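PDB 3VDG: probable glucarate dehydratase from Mycobacterium smegmatis str. MC2 155, which probably catalyses the dehydration of glucarate, as a member of the enolase superfamily with a metal site in its barrel domain. Local coordinates for residues 59-64 / 83-88; 79-84 / 133-138; 167-172 / 350-355; 195-200 / 226-231; 328-333 / 360-365. All coordinates share one frame; numbering follows the deposited sequence. Where two conformers were deposited one is given.

Contact 1: 59-64 / 83-88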
# COMPACT_ATOMS: atom_id res chain seq x y z
N ALA A 59 -12.30 -13.61 -19.67
CA ALA A 59 -11.52 -14.84 -19.54
C ALA A 59 -11.57 -15.24 -18.07
O ALA A 59 -11.34 -14.41 -17.18
CB ALA A 59 -10.08 -14.65 -20.00
N VAL A 60 -11.93 -16.48 -17.81
CA VAL A 60 -11.95 -17.03 -16.45
C VAL A 60 -10.65 -17.76 -16.21
O VAL A 60 -10.23 -18.61 -17.03
CB VAL A 60 -13.13 -18.00 -16.29
CG1 VAL A 60 -13.00 -18.78 -14.97
CG2 VAL A 60 -14.45 -17.23 -16.35
N ILE A 61 -9.99 -17.42 -15.11
CA ILE A 61 -8.77 -18.10 -14.68
C ILE A 61 -9.11 -19.05 -13.56
O ILE A 61 -9.72 -18.67 -12.56
CB ILE A 61 -7.67 -17.13 -14.17
CG1 ILE A 61 -6.92 -16.48 -15.34
CG2 ILE A 61 -6.61 -17.87 -13.36
CD1 ILE A 61 -7.74 -15.49 -16.12
N GLN A 62 -8.73 -20.32 -13.74
CA GLN A 62 -8.81 -21.30 -12.65
C GLN A 62 -7.36 -21.64 -12.35
O GLN A 62 -6.64 -22.19 -13.21
CB GLN A 62 -9.60 -22.54 -13.08
CG GLN A 62 -11.11 -22.37 -12.97
CD GLN A 62 -11.87 -23.48 -13.68
OE1 GLN A 62 -11.74 -23.66 -14.89
NE2 GLN A 62 -12.67 -24.23 -12.93
N LEU A 63 -6.90 -21.26 -11.17
CA LEU A 63 -5.48 -21.39 -10.85
C LEU A 63 -5.37 -22.61 -9.93
O LEU A 63 -5.89 -22.61 -8.82
CB LEU A 63 -4.98 -20.12 -10.13
CG LEU A 63 -3.51 -20.16 -9.73
CD1 LEU A 63 -2.65 -20.09 -10.98
CD2 LEU A 63 -3.13 -19.03 -8.78
N ASP A 64 -4.68 -23.65 -10.42
CA ASP A 64 -4.60 -24.94 -9.73
C ASP A 64 -3.32 -25.07 -8.91
O ASP A 64 -2.26 -24.57 -9.31
CB ASP A 64 -4.67 -26.05 -10.77
CG ASP A 64 -5.99 -26.03 -11.55
OD1 ASP A 64 -7.05 -25.86 -10.91
OD2 ASP A 64 -5.97 -26.16 -12.79
N GLU A 83 -3.16 -14.67 -25.16
CA GLU A 83 -1.78 -15.13 -25.37
C GLU A 83 -0.89 -14.71 -24.21
O GLU A 83 -0.04 -15.49 -23.76
CB GLU A 83 -1.19 -14.52 -26.64
CG GLU A 83 -1.92 -14.94 -27.91
CD GLU A 83 -1.43 -14.20 -29.15
OE1 GLU A 83 -0.54 -13.33 -29.02
OE2 GLU A 83 -1.93 -14.49 -30.25
N ARG A 84 -1.04 -13.48 -23.74
CA ARG A 84 -0.25 -13.04 -22.59
C ARG A 84 -0.59 -13.84 -21.34
O ARG A 84 0.29 -14.18 -20.55
CB ARG A 84 -0.44 -11.54 -22.32
CG ARG A 84 0.31 -10.68 -23.34
CD ARG A 84 -0.21 -9.25 -23.34
NE ARG A 84 0.48 -8.43 -24.33
CZ ARG A 84 0.07 -7.23 -24.73
NH1 ARG A 84 -1.04 -6.70 -24.23
NH2 ARG A 84 0.77 -6.56 -25.63
N LEU A 85 -1.88 -14.12 -21.15
CA LEU A 85 -2.30 -14.88 -19.98
C LEU A 85 -1.66 -16.28 -20.02
O LEU A 85 -1.25 -16.80 -18.99
CB LEU A 85 -3.81 -15.00 -19.91
CG LEU A 85 -4.59 -13.71 -19.64
CD1 LEU A 85 -6.08 -13.97 -19.78
CD2 LEU A 85 -4.24 -13.16 -18.26
N GLN A 86 -1.57 -16.86 -21.20
CA GLN A 86 -0.96 -18.20 -21.35
C GLN A 86 0.52 -18.12 -21.02
O GLN A 86 1.02 -18.96 -20.36
CB GLN A 86 -1.17 -18.74 -22.77
CG GLN A 86 -2.60 -19.17 -23.05
CD GLN A 86 -3.03 -20.32 -22.15
OE1 GLN A 86 -2.25 -21.23 -21.87
NE2 GLN A 86 -4.28 -20.27 -21.70
N ALA A 87 1.21 -17.10 -21.48
CA ALA A 87 2.63 -16.95 -21.17
C ALA A 87 2.86 -16.74 -19.65
O ALA A 87 3.82 -17.26 -19.08
CB ALA A 87 3.23 -15.81 -21.98
N ALA A 88 1.97 -16.00 -19.01
CA ALA A 88 2.04 -15.74 -17.58
C ALA A 88 1.84 -17.03 -16.81
O ALA A 88 2.58 -17.33 -15.88
CB ALA A 88 0.97 -14.72 -17.16
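This is a small, buried, wholly apolar contact between the central strand 55-65 and helix 79-92, in the alpha+beta N-terminal domain that enolase superfamily members set against their barrel. Leu85 is the single helix residue that carries it, meeting Ala59 and Ile61, two strand residues whose side chains lie on the same face of the sheet. The intervening Val60 points away from the helix. One branch does all the touching on the helix side: Leu85 CD1 lies 4.1 Å from Ala59 CB and 4.3 Å from Ile61 CD1. With chi2 at 173°, CD1 lies anti to CA, so this branch extends furthest from the helix backbone toward the sheet. Ile61 arrives differently. Its CB does not face the helix, but chi2 of 70° folds CD1 round to the side where Leu85 comes down. Both separations are relaxed van der Waals distances, and the CA atoms of Ile61 and Leu85 stay 9.0 Å apart, which leaves the backbones well separated. The strand is paired on one edge with strand 30-41 and on the other with 70-75. Thr75 of the latter touches both Ile61 and Leu85, Val35 of the former packs on Ala59, and helix 131-151 adds Pro138 against Ile61, so that the leucine is set among strands and a second helix.

Contact 2: 79-84 / 133-138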
# COMPACT_ATOMS: atom_id res chain seq x y z
N THR A 79 -7.80 -11.29 -28.04
CA THR A 79 -6.79 -12.23 -28.55
C THR A 79 -5.39 -12.11 -27.94
O THR A 79 -4.83 -13.09 -27.42
CB THR A 79 -6.67 -12.09 -30.09
OG1 THR A 79 -7.95 -12.36 -30.68
CG2 THR A 79 -5.63 -13.05 -30.65
N VAL A 80 -4.82 -10.93 -28.01
CA VAL A 80 -3.45 -10.73 -27.54
C VAL A 80 -3.37 -10.92 -26.01
O VAL A 80 -2.38 -11.42 -25.49
CB VAL A 80 -2.92 -9.35 -27.97
CG1 VAL A 80 -3.84 -8.25 -27.46
CG2 VAL A 80 -1.50 -9.13 -27.47
N HIS A 81 -4.42 -10.54 -25.29
CA HIS A 81 -4.46 -10.74 -23.84
C HIS A 81 -4.48 -12.21 -23.49
O HIS A 81 -3.81 -12.64 -22.57
CB HIS A 81 -5.68 -10.02 -23.23
CG HIS A 81 -5.62 -9.87 -21.72
ND1 HIS A 81 -4.62 -9.23 -21.09
CD2 HIS A 81 -6.53 -10.25 -20.72
CE1 HIS A 81 -4.85 -9.23 -19.75
NE2 HIS A 81 -6.02 -9.86 -19.53
N LEU A 82 -5.26 -13.01 -24.21
CA LEU A 82 -5.28 -14.47 -23.98
C LEU A 82 -3.90 -15.11 -24.15
O LEU A 82 -3.51 -16.01 -23.38
CB LEU A 82 -6.27 -15.17 -24.92
CG LEU A 82 -7.75 -14.85 -24.69
CD1 LEU A 82 -8.59 -15.65 -25.68
CD2 LEU A 82 -8.16 -15.18 -23.26
N GLU A 83 -3.16 -14.67 -25.16
CA GLU A 83 -1.78 -15.13 -25.37
C GLU A 83 -0.89 -14.71 -24.21
O GLU A 83 -0.04 -15.49 -23.76
CB GLU A 83 -1.19 -14.52 -26.64
CG GLU A 83 -1.92 -14.94 -27.91
CD GLU A 83 -1.43 -14.20 -29.15
OE1 GLU A 83 -0.54 -13.33 -29.02
OE2 GLU A 83 -1.93 -14.49 -30.25
N ARG A 84 -1.04 -13.48 -23.74
CA ARG A 84 -0.25 -13.04 -22.59
C ARG A 84 -0.59 -13.84 -21.34
O ARG A 84 0.29 -14.18 -20.55
CB ARG A 84 -0.44 -11.54 -22.32
CG ARG A 84 0.31 -10.68 -23.34
CD ARG A 84 -0.21 -9.25 -23.34
NE ARG A 84 0.48 -8.43 -24.33
CZ ARG A 84 0.07 -7.23 -24.73
NH1 ARG A 84 -1.04 -6.70 -24.23
NH2 ARG A 84 0.77 -6.56 -25.63
N ASP A 133 0.43 -5.20 -15.22
CA ASP A 133 -0.65 -5.19 -14.22
C ASP A 133 -1.95 -5.84 -14.69
O ASP A 133 -2.60 -6.54 -13.92
CB ASP A 133 -0.86 -3.80 -13.62
CG ASP A 133 0.24 -3.44 -12.59
OD1 ASP A 133 0.74 -4.35 -11.87
OD2 ASP A 133 0.60 -2.25 -12.48
N ARG A 134 -2.34 -5.62 -15.95
CA ARG A 134 -3.53 -6.26 -16.50
C ARG A 134 -3.38 -7.77 -16.57
O ARG A 134 -4.35 -8.51 -16.36
CB ARG A 134 -3.84 -5.70 -17.90
CG ARG A 134 -4.61 -4.39 -17.88
CD ARG A 134 -4.86 -3.88 -19.29
NE ARG A 134 -3.62 -3.36 -19.86
CZ ARG A 134 -3.51 -2.83 -21.07
NH1 ARG A 134 -4.58 -2.75 -21.88
NH2 ARG A 134 -2.34 -2.37 -21.48
N VAL A 135 -2.17 -8.25 -16.86
CA VAL A 135 -1.93 -9.70 -16.96
C VAL A 135 -1.81 -10.35 -15.59
O VAL A 135 -2.36 -11.41 -15.36
CB VAL A 135 -0.70 -10.00 -17.83
CG1 VAL A 135 -0.43 -11.50 -17.86
CG2 VAL A 135 -0.92 -9.45 -19.25
N PHE A 136 -1.13 -9.67 -14.66
CA PHE A 136 -0.92 -10.15 -13.29
C PHE A 136 -2.24 -10.19 -12.53
O PHE A 136 -2.51 -11.13 -11.78
CB PHE A 136 0.09 -9.22 -12.61
CG PHE A 136 0.25 -9.42 -11.12
CD1 PHE A 136 0.61 -10.65 -10.58
CD2 PHE A 136 0.12 -8.33 -10.25
CE1 PHE A 136 0.79 -10.81 -9.21
CE2 PHE A 136 0.29 -8.48 -8.88
CZ PHE A 136 0.63 -9.73 -8.35
N SER A 137 -3.06 -9.17 -12.72
CA SER A 137 -4.29 -9.05 -11.93
C SER A 137 -5.08 -10.35 -11.67
O SER A 137 -5.29 -10.72 -10.51
CB SER A 137 -5.20 -7.99 -12.57
OG SER A 137 -6.38 -7.87 -11.81
N PRO A 138 -5.56 -11.04 -12.73
CA PRO A 138 -6.39 -12.23 -12.47
C PRO A 138 -5.65 -13.34 -11.72
O PRO A 138 -6.26 -14.10 -10.96
CB PRO A 138 -6.77 -12.73 -13.87
CG PRO A 138 -5.70 -12.18 -14.77
CD PRO A 138 -5.38 -10.82 -14.18
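Two helices of the N-terminal domain, 79-92 and 131-151, pack here at their 79-84 and 133-138 segments, whose axes pass 10.4 Å apart with a crossing angle of -60°. His81, Arg84, Arg134 and Val135 make the contact. His81 CG stands anti to the backbone N (chi1 -165°), which carries the imidazole out to the second helix. There CE1 sits 3.5 Å from Arg134 O, with the oxygen at the ring edge and near its plane, and 4.1 Å from Arg134 CB. Val135 slots CG2 between the two residues of the first helix, 3.7 Å from Arg84 CB and 4.0 Å from His81 CE1. Its other methyl, CG1, rests 3.9 Å from Arg84 O. Beyond CB, Arg84 runs extended to a guanidinium that has Val80 CG2 over one face, 3.6 Å above the plane, and a salt bridge to Asp118. That aspartate, outside both segments, also has a long, weak ion pair with Arg134 NH2, so the two arginines converge on one carboxylate. His81 NE2 is hydrogen-bonded to Thr75 OG1, which steadies the ring. Pro138 has no N-H to offer Arg134 O, and the helix kinks at that point. The polarised C-H of His81 CE1 therefore faces a carbonyl that lacks its usual helical donor, an approach that is probably favourable electrostatically.

Contact 3: 167-172 / 350-355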
# COMPACT_ATOMS: atom_id res chain seq x y z
N VAL A 167 -21.23 -3.45 0.47
CA VAL A 167 -20.64 -2.46 -0.44
C VAL A 167 -21.73 -1.86 -1.35
O VAL A 167 -22.39 -2.58 -2.08
CB VAL A 167 -19.57 -3.11 -1.32
CG1 VAL A 167 -19.06 -2.10 -2.36
CG2 VAL A 167 -18.41 -3.60 -0.45
N PRO A 168 -21.90 -0.53 -1.30
CA PRO A 168 -22.92 0.13 -2.13
C PRO A 168 -22.44 0.33 -3.57
O PRO A 168 -21.27 0.64 -3.80
CB PRO A 168 -23.12 1.49 -1.42
CG PRO A 168 -21.85 1.73 -0.69
CD PRO A 168 -21.34 0.37 -0.28
N PHE A 169 -23.35 0.12 -4.52
CA PHE A 169 -23.06 0.29 -5.93
C PHE A 169 -24.00 1.33 -6.53
O PHE A 169 -25.05 1.66 -5.95
CB PHE A 169 -23.22 -1.03 -6.68
CG PHE A 169 -22.12 -2.01 -6.40
CD1 PHE A 169 -21.06 -2.16 -7.29
CD2 PHE A 169 -22.15 -2.79 -5.25
CE1 PHE A 169 -20.03 -3.07 -7.04
CE2 PHE A 169 -21.13 -3.71 -5.00
CZ PHE A 169 -20.07 -3.84 -5.88
N SER A 170 -23.62 1.84 -7.69
CA SER A 170 -24.46 2.83 -8.39
C SER A 170 -25.26 2.17 -9.52
O SER A 170 -24.94 1.07 -9.96
CB SER A 170 -23.60 3.95 -8.96
OG SER A 170 -22.66 3.42 -9.87
N ALA A 171 -26.32 2.86 -9.95
CA ALA A 171 -27.08 2.49 -11.14
C ALA A 171 -26.32 3.07 -12.33
O ALA A 171 -26.14 4.29 -12.42
CB ALA A 171 -28.46 3.14 -11.05
N TYR A 172 -25.86 2.22 -13.24
CA TYR A 172 -25.04 2.66 -14.36
C TYR A 172 -25.93 2.78 -15.61
O TYR A 172 -26.21 1.79 -16.27
CB TYR A 172 -23.92 1.63 -14.61
CG TYR A 172 -22.70 2.17 -15.34
CD1 TYR A 172 -22.80 3.26 -16.20
CD2 TYR A 172 -21.44 1.58 -15.17
CE1 TYR A 172 -21.69 3.76 -16.87
CE2 TYR A 172 -20.32 2.07 -15.84
CZ TYR A 172 -20.45 3.15 -16.69
OH TYR A 172 -19.35 3.64 -17.34
N ILE A 350 -17.06 -13.50 -10.58
CA ILE A 350 -15.72 -13.57 -10.00
C ILE A 350 -15.19 -12.15 -9.78
O ILE A 350 -14.76 -11.78 -8.67
CB ILE A 350 -14.77 -14.37 -10.92
CG1 ILE A 350 -15.25 -15.82 -11.04
CG2 ILE A 350 -13.34 -14.27 -10.39
CD1 ILE A 350 -14.58 -16.60 -12.17
N SER A 351 -15.24 -11.33 -10.84
CA SER A 351 -14.90 -9.91 -10.69
C SER A 351 -15.75 -9.26 -9.62
O SER A 351 -15.27 -8.45 -8.83
CB SER A 351 -15.09 -9.17 -12.03
OG SER A 351 -14.03 -9.48 -12.93
N LEU A 352 -17.05 -9.57 -9.59
CA LEU A 352 -17.90 -8.89 -8.63
C LEU A 352 -17.44 -9.24 -7.20
O LEU A 352 -17.33 -8.36 -6.33
CB LEU A 352 -19.38 -9.25 -8.83
CG LEU A 352 -20.35 -8.58 -7.84
CD1 LEU A 352 -20.27 -7.05 -7.91
CD2 LEU A 352 -21.78 -9.04 -8.11
N ALA A 353 -17.17 -10.51 -6.96
CA ALA A 353 -16.73 -10.91 -5.61
C ALA A 353 -15.44 -10.18 -5.25
O ALA A 353 -15.28 -9.69 -4.13
CB ALA A 353 -16.53 -12.42 -5.54
N ALA A 354 -14.51 -10.12 -6.19
CA ALA A 354 -13.23 -9.49 -5.90
C ALA A 354 -13.41 -7.99 -5.60
O ALA A 354 -12.78 -7.46 -4.68
CB ALA A 354 -12.26 -9.71 -7.06
N MET A 355 -14.26 -7.32 -6.38
CA MET A 355 -14.58 -5.91 -6.18
C MET A 355 -15.19 -5.71 -4.79
O MET A 355 -14.87 -4.76 -4.10
CB MET A 355 -15.59 -5.41 -7.27
CG MET A 355 -15.06 -5.40 -8.72
SD MET A 355 -16.39 -5.38 -9.98
CE MET A 355 -16.93 -3.68 -9.82
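Phe169 meets Leu352 and Met355 inside the C-terminal modified TIM barrel, (beta/alpha)7beta, of the enolase superfamily, where the first barrel strand, 166-174, faces helix 349-360, which follows the seventh parallel strand.

Polar bonds anchor the two segments separately. Phe169 is backbone-bonded to Gly391, and its neighbours Pro168 and Ser170 to Cys369. At the start of the helix, Ser351 N binds Glu74 OE1, and Ser351 OG binds both Arg58 NH2 and His318 NE2, so the helix is also held by residues of the N-terminal domain.

Apolar packing makes the contact itself, the ring of Phe169 being buried against two side chains one helical turn apart. Leu352 and the ring cross obliquely: Leu352 CD1 lies 3.8 Å from Phe169 CZ and 4.1 Å from Phe169 CE1. Leu352 CG is anti to its own backbone N (chi1 179°), a setting that brings the branch across to the phenylalanine although CB itself does not face it. Val356, one turn beyond Leu352, also touches the ring. Met355 completes the packing. Its terminal methyl, turned by chi3 of 74°, comes to the edge of the phenyl ring near its plane, with Met355 CE 4.2 Å from Phe169 CE1.

Contact 4: 195-200 / 226-231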
# COMPACT_ATOMS: atom_id res chain seq x y z
N ASP A 195 -36.56 11.42 -20.80
CA ASP A 195 -37.62 10.52 -20.35
C ASP A 195 -37.17 9.07 -20.39
O ASP A 195 -37.48 8.29 -19.48
CB ASP A 195 -38.87 10.64 -21.24
CG ASP A 195 -39.70 11.90 -20.97
OD1 ASP A 195 -39.55 12.51 -19.89
OD2 ASP A 195 -40.51 12.26 -21.84
N GLY A 196 -36.51 8.69 -21.47
CA GLY A 196 -36.03 7.32 -21.62
C GLY A 196 -34.99 6.96 -20.55
O GLY A 196 -34.99 5.86 -20.02
N ILE A 197 -34.10 7.90 -20.24
CA ILE A 197 -33.09 7.69 -19.20
C ILE A 197 -33.73 7.60 -17.80
O ILE A 197 -33.37 6.74 -16.99
CB ILE A 197 -32.05 8.84 -19.24
CG1 ILE A 197 -31.14 8.70 -20.47
CG2 ILE A 197 -31.24 8.91 -17.96
CD1 ILE A 197 -30.36 7.38 -20.53
N VAL A 198 -34.70 8.46 -17.52
CA VAL A 198 -35.42 8.39 -16.25
C VAL A 198 -36.17 7.07 -16.12
O VAL A 198 -36.18 6.46 -15.06
CB VAL A 198 -36.38 9.59 -16.06
CG1 VAL A 198 -37.35 9.32 -14.91
CG2 VAL A 198 -35.61 10.88 -15.82
N ALA A 199 -36.77 6.59 -17.21
CA ALA A 199 -37.50 5.33 -17.17
C ALA A 199 -36.56 4.16 -16.89
O ALA A 199 -36.89 3.22 -16.18
CB ALA A 199 -38.25 5.09 -18.48
N GLN A 200 -35.38 4.22 -17.49
CA GLN A 200 -34.39 3.18 -17.31
C GLN A 200 -33.95 3.16 -15.85
O GLN A 200 -33.84 2.09 -15.25
CB GLN A 200 -33.22 3.44 -18.24
CG GLN A 200 -32.11 2.41 -18.16
CD GLN A 200 -30.93 2.80 -19.05
OE1 GLN A 200 -29.88 3.15 -18.55
NE2 GLN A 200 -31.13 2.76 -20.37
N MET A 226 -27.22 17.21 -20.02
CA MET A 226 -27.55 17.98 -18.81
C MET A 226 -29.04 17.89 -18.51
O MET A 226 -29.45 17.80 -17.36
CB MET A 226 -27.13 19.45 -18.97
CG MET A 226 -25.63 19.65 -19.12
SD MET A 226 -25.14 21.31 -19.65
CE MET A 226 -25.41 22.26 -18.16
N ALA A 227 -29.86 17.90 -19.55
CA ALA A 227 -31.29 17.75 -19.38
C ALA A 227 -31.63 16.39 -18.78
O ALA A 227 -32.51 16.30 -17.94
CB ALA A 227 -32.03 17.98 -20.69
N ALA A 228 -30.95 15.33 -19.21
CA ALA A 228 -31.20 14.02 -18.61
C ALA A 228 -30.76 14.05 -17.15
O ALA A 228 -31.44 13.51 -16.28
CB ALA A 228 -30.49 12.90 -19.37
N VAL A 229 -29.61 14.68 -16.89
CA VAL A 229 -29.14 14.76 -15.51
C VAL A 229 -30.18 15.47 -14.62
O VAL A 229 -30.54 14.97 -13.54
CB VAL A 229 -27.74 15.39 -15.40
CG1 VAL A 229 -27.41 15.64 -13.94
CG2 VAL A 229 -26.70 14.43 -16.00
N GLU A 230 -30.68 16.61 -15.07
CA GLU A 230 -31.67 17.36 -14.29
C GLU A 230 -32.98 16.59 -14.11
O GLU A 230 -33.61 16.69 -13.06
CB GLU A 230 -31.95 18.74 -14.90
CG GLU A 230 -30.72 19.38 -15.50
CD GLU A 230 -30.45 20.75 -14.93
OE1 GLU A 230 -30.62 20.92 -13.70
OE2 GLU A 230 -30.03 21.64 -15.71
N ALA A 231 -33.38 15.83 -15.12
CA ALA A 231 -34.57 14.99 -14.99
C ALA A 231 -34.36 13.91 -13.94
O ALA A 231 -35.27 13.56 -13.18
CB ALA A 231 -34.96 14.37 -16.32
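Apolar side chains carry this contact, in two pairs formed by adjacent residues of one helix and by alanines three residues apart on the other. In the tighter pair Val198 CG2 rests 3.6 Å from Ala231 CB and 3.8 Å from Ala231 O, so a single methyl bears on both the side chain and the carbonyl of the alanine. Chi1 of 166° puts CG1 anti to the backbone N and leaves CG2 as the branch next to the second helix. The looser pair joins Ile197 CG2 to Ala228 CB at 4.3 Å. Ile197 CB faces the other helix, but the CG1-CD1 arm leads away from it, and it is the short branch that touches. With alanines as the partners on one side, the backbones come close: the CA atoms are 6.6 Å apart for Ile197 and Ala228, and 6.8 Å for Val198 and Ala231.

Helices 194-208 and 222-235 are consecutive outer helices of the barrel, with strand 213-216 between them in sequence. Leu215 of that strand touches both Ile197 and Ala228, and so lies beneath the inner pair. Ile197 also packs on Leu173 of strand 166-174, the next strand across the sheet, and on Leu232 of its partner helix.

Among the hydrogen bonds, Gly196 N is bonded to Asp193 OD1 just ahead of the helix, while Gln200 NE2, from a buried side chain, reaches Phe174 O at the end of strand 166-174.

Contact 5: 328-333 / 360-365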
# COMPACT_ATOMS: atom_id res chain seq x y z
N LEU A 328 -2.93 -0.40 -2.37
CA LEU A 328 -1.84 0.57 -2.43
C LEU A 328 -2.35 1.86 -3.07
O LEU A 328 -2.14 2.94 -2.54
CB LEU A 328 -0.66 0.01 -3.22
CG LEU A 328 0.39 1.06 -3.64
CD1 LEU A 328 1.03 1.75 -2.42
CD2 LEU A 328 1.46 0.44 -4.51
N LEU A 329 -3.05 1.75 -4.20
CA LEU A 329 -3.64 2.95 -4.83
C LEU A 329 -4.48 3.71 -3.81
O LEU A 329 -4.43 4.95 -3.74
CB LEU A 329 -4.52 2.56 -6.03
CG LEU A 329 -5.33 3.72 -6.61
CD1 LEU A 329 -4.40 4.79 -7.18
CD2 LEU A 329 -6.26 3.20 -7.69
N ALA A 330 -5.27 2.98 -3.01
CA ALA A 330 -6.16 3.63 -2.05
C ALA A 330 -5.37 4.44 -1.04
O ALA A 330 -5.76 5.55 -0.70
CB ALA A 330 -7.06 2.61 -1.33
N GLY A 331 -4.26 3.88 -0.56
CA GLY A 331 -3.41 4.55 0.42
C GLY A 331 -2.71 5.76 -0.19
O GLY A 331 -2.53 6.78 0.45
N ILE A 332 -2.33 5.67 -1.46
CA ILE A 332 -1.73 6.83 -2.13
C ILE A 332 -2.75 7.96 -2.24
O ILE A 332 -2.45 9.11 -1.96
CB ILE A 332 -1.19 6.47 -3.53
CG1 ILE A 332 0.01 5.53 -3.42
CG2 ILE A 332 -0.79 7.74 -4.27
CD1 ILE A 332 0.35 4.84 -4.74
N CYS A 333 -3.97 7.62 -2.66
CA CYS A 333 -5.05 8.61 -2.75
C CYS A 333 -5.30 9.28 -1.41
O CYS A 333 -5.40 10.51 -1.32
CB CYS A 333 -6.35 7.98 -3.27
SG CYS A 333 -6.22 7.59 -5.04
N ALA A 360 -14.89 -3.58 0.55
CA ALA A 360 -15.22 -3.78 1.96
C ALA A 360 -14.03 -3.44 2.87
O ALA A 360 -14.24 -2.93 3.98
CB ALA A 360 -15.69 -5.21 2.19
N ALA A 361 -12.82 -3.74 2.41
CA ALA A 361 -11.58 -3.58 3.19
C ALA A 361 -10.89 -2.22 3.02
O ALA A 361 -9.80 -2.00 3.55
CB ALA A 361 -10.60 -4.70 2.84
N THR A 362 -11.50 -1.32 2.27
CA THR A 362 -10.84 -0.05 1.96
C THR A 362 -11.53 1.08 2.73
O THR A 362 -12.63 1.49 2.38
CB THR A 362 -10.88 0.23 0.45
OG1 THR A 362 -10.23 -0.85 -0.22
CG2 THR A 362 -10.15 1.54 0.11
N PRO A 363 -10.87 1.61 3.77
CA PRO A 363 -11.53 2.61 4.61
C PRO A 363 -12.01 3.83 3.80
O PRO A 363 -13.13 4.30 4.00
CB PRO A 363 -10.44 3.02 5.63
CG PRO A 363 -9.46 1.89 5.60
CD PRO A 363 -9.50 1.29 4.23
N ASN A 364 -11.18 4.31 2.86
CA ASN A 364 -11.51 5.56 2.14
C ASN A 364 -12.29 5.35 0.82
O ASN A 364 -12.43 6.29 0.03
CB ASN A 364 -10.26 6.42 1.90
CG ASN A 364 -9.17 5.69 1.11
OD1 ASN A 364 -8.97 4.50 1.31
ND2 ASN A 364 -8.46 6.40 0.22
N LEU A 365 -12.78 4.14 0.57
CA LEU A 365 -13.64 3.93 -0.61
C LEU A 365 -15.07 4.11 -0.16
O LEU A 365 -15.72 3.13 0.21
CB LEU A 365 -13.45 2.56 -1.25
CG LEU A 365 -13.76 2.56 -2.76
CD1 LEU A 365 -13.37 1.25 -3.44
CD2 LEU A 365 -15.22 2.89 -3.04
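Asn364 turns its side-chain amide onto the backbone carbonyl of Ala330, while Thr362 sets a methyl against the same alanine's side chain. Thus one residue of helix 323-336 is approached by two residues of the loop that follows helix 349-360. The amide nitrogen is the gripping atom: ND2 of Asn364 donates to Ala330 O at 3.0 Å with an N-H...O angle of 153°. The donor stands above the carbonyl plane, 36° out of it, and the acceptor is somewhat tilted from the plane of the asparagine amide. The other end of that amide lies over the alanine, with Asn364 OD1 3.8 Å from Ala330 CB. Chi1 of 58° places Asn364 CG between its own backbone N and carbonyl carbon, the rotation from which ND2 meets Ala330 O. Thr362 faces the helix with CG2, 3.6 Å from Ala330 CB, and directs OG1 back to Leu358 O in the last turn of the preceding helix. Below the pair, Leu340 of strand 339-342 touches both Ala330 and Thr362.

The loop is held by bonds of its own. Residues 362-365 form a type I beta turn, closed by Leu365 N to Thr362 O at 3.2 Å, and Arg164 binds the carbonyls of Thr362 and Pro363. On the helix, Leu328 and Ile332 pack on the same residues of the second subunit. The contact thus joins helix 323-336, which precedes strand 339-342, to the loop leaving helix 349-360, which follows it: neighbouring beta-alpha units of the modified TIM barrel of the enolase superfamily.

Overall arrangement
From the N terminus, contact 1 closes the short loop that carries strand 70-75 and the start of helix 79-92. Contact 2 opens on that same helix and brings back helix 131-151, so the two adjoin, and both lie within the N-terminal domain. Contact 3 then spans most of the barrel, from its first strand to the helix after the seventh. Within that long span lies contact 4, a local closure between neighbouring outer helices. Contact 5 opens inside contact 3 but closes beyond it, so these two cross, meeting where Val167 touches Ala360. Packing of Val60 on Ile350 connects contact 1 to contact 3, linking domain and barrel.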